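Local coordinates for transcriptional regulator (Actinomyces oris, PDB 5V8C), which probably acts as a phosphotransferase of the LytR-Cps2A-Psr family that mediates glycosylation of a cell wall-anchored surface protein, at residues A[74-79]-A[84-89]. Sequence-based numbering, arbitrary orientation.
Sequences LTINSK and DRLATT. With PO4 (phosphate ion), chain C.
Leu74 O accepts a hydrogen bond from Leu86 N over 2.9 Å, almost straight at the hydrogen (161°), and the CA of Arg85 adds a C-H...O contact to the same oxygen. Two residues on, Ile76 and Asp84 form an antiparallel hydrogen-bonded pair: Ile76 N gives to Asp84 O at 3.1 Å, tilted from that carbonyl's plane, while Asp84 N returns a bond to Ile76 O at 3.2 Å. Between these bonds Thr75 and Arg85 are a non-hydrogen-bonded pair, and Thr75 OG1 rests on Arg85 CG at 3.4 Å. From there the arginine chain bends at chi3 (-49°) and leads away from the hairpin, its NH2 making a weak bond to a phosphate ion, probably from the crystallisation liquor.

On the apolar side most of the touching between the segments falls to one methyl, Leu86 CD1. It meets Ile76 CG1 at 3.7 Å, the two side chains crossing at about a right angle, and also touches CD2 of Leu74, which runs alongside it. Ala100 and Leu105 of helix 94-105 cover Ile76.

The carboxylate of Asp84 reaches past the paired strands to Ser78, its OD2 3.1 Å from Ser78 OG. CG of Asp84 sits beside its own backbone N, anti to the carbonyl carbon (chi1 -61°), which swings the carboxylate to the serine. With an alanine here the backbone pairing would probably survive, but the Ser78 hydroxyl would lose its acidic neighbour and a gap would open beside it. From Leu86 on the backbone takes up helical angles, and Arg85 O accepts from both Thr88 N and Thr89 N, while Thr89 OG1 bonds back to Leu86 O. This is a short two-stranded antiparallel beta hairpin, strands 75-77 and 83-85, packed on helix 94-105 within the LytR-Cps2A-Psr family region.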
# COMPACT_ATOMS: atom_id res chain seq x y z
N LEU A 74 6.17 10.03 5.17
CA LEU A 74 7.17 10.61 4.27
C LEU A 74 6.69 11.95 3.68
O LEU A 74 5.60 12.02 3.13
CB LEU A 74 7.53 9.60 3.16
CG LEU A 74 8.42 10.09 2.02
CD1 LEU A 74 9.91 10.00 2.38
CD2 LEU A 74 8.12 9.34 0.74
N THR A 75 7.50 13.00 3.84
CA THR A 75 7.19 14.35 3.34
C THR A 75 7.87 14.53 1.98
O THR A 75 9.02 14.11 1.81
CB THR A 75 7.65 15.39 4.37
OG1 THR A 75 7.20 15.00 5.67
CG2 THR A 75 7.15 16.79 4.06
N ILE A 76 7.15 15.09 1.01
CA ILE A 76 7.64 15.31 -0.35
C ILE A 76 7.18 16.68 -0.91
O ILE A 76 6.36 17.34 -0.28
CB ILE A 76 7.19 14.15 -1.29
CG1 ILE A 76 5.66 13.98 -1.30
CG2 ILE A 76 7.92 12.83 -0.98
CD1 ILE A 76 5.08 13.49 -2.60
N ASN A 77 7.66 17.06 -2.11
CA ASN A 77 7.22 18.28 -2.78
C ASN A 77 5.87 17.99 -3.46
O ASN A 77 5.84 17.42 -4.56
CB ASN A 77 8.27 18.77 -3.80
CG ASN A 77 7.98 20.12 -4.44
OD1 ASN A 77 8.51 20.45 -5.51
ND2 ASN A 77 7.16 20.95 -3.81
N SER A 78 4.75 18.33 -2.78
CA SER A 78 3.40 18.07 -3.28
C SER A 78 3.06 18.89 -4.52
O SER A 78 2.73 18.32 -5.57
CB SER A 78 2.36 18.30 -2.19
OG SER A 78 2.33 19.66 -1.79
N LYS A 79 3.11 20.22 -4.40
CA LYS A 79 2.84 21.14 -5.50
C LYS A 79 4.00 22.12 -5.57
O LYS A 79 4.62 22.39 -4.54
CB LYS A 79 1.51 21.89 -5.28
N ASP A 84 4.07 18.44 1.69
CA ASP A 84 3.01 17.72 2.38
C ASP A 84 3.48 16.31 2.69
O ASP A 84 4.30 15.76 1.95
CB ASP A 84 1.73 17.61 1.52
CG ASP A 84 1.03 18.90 1.09
OD1 ASP A 84 1.37 19.98 1.64
OD2 ASP A 84 0.12 18.82 0.23
N ARG A 85 2.91 15.68 3.73
CA ARG A 85 3.19 14.29 4.01
C ARG A 85 2.28 13.45 3.11
O ARG A 85 1.16 13.87 2.82
CB ARG A 85 2.92 13.94 5.48
CG ARG A 85 3.96 14.48 6.45
CD ARG A 85 3.71 13.98 7.87
NE ARG A 85 2.31 14.18 8.26
CZ ARG A 85 1.59 13.29 8.93
NH1 ARG A 85 2.14 12.15 9.34
NH2 ARG A 85 0.32 13.54 9.23
N LEU A 86 2.78 12.28 2.67
CA LEU A 86 2.06 11.37 1.79
C LEU A 86 0.61 11.10 2.25
O LEU A 86 -0.31 11.13 1.44
CB LEU A 86 2.83 10.05 1.67
CG LEU A 86 3.50 9.75 0.34
CD1 LEU A 86 4.63 10.72 0.08
CD2 LEU A 86 4.06 8.36 0.33
N ALA A 87 0.41 10.90 3.55
CA ALA A 87 -0.92 10.63 4.12
C ALA A 87 -1.87 11.83 3.98
O ALA A 87 -3.07 11.65 3.79
CB ALA A 87 -0.78 10.25 5.59
N THR A 88 -1.31 13.03 4.05
CA THR A 88 -2.04 14.29 4.02
C THR A 88 -2.44 14.68 2.59
O THR A 88 -3.48 15.31 2.41
CB THR A 88 -1.23 15.34 4.80
OG1 THR A 88 -1.77 15.39 6.11
CG2 THR A 88 -1.25 16.73 4.16
N THR A 89 -1.66 14.26 1.57
CA THR A 89 -1.98 14.55 0.16
C THR A 89 -3.36 14.01 -0.28
O THR A 89 -3.92 14.52 -1.24
CB THR A 89 -0.87 14.05 -0.77
OG1 THR A 89 -0.84 12.63 -0.74
CG2 THR A 89 0.50 14.62 -0.43
P PO4 C . -1.60 11.09 12.62
O1 PO4 C . -2.13 12.41 13.35
O2 PO4 C . -0.33 11.47 11.73
O3 PO4 C . -2.75 10.50 11.68
O4 PO4 C . -1.20 10.03 13.69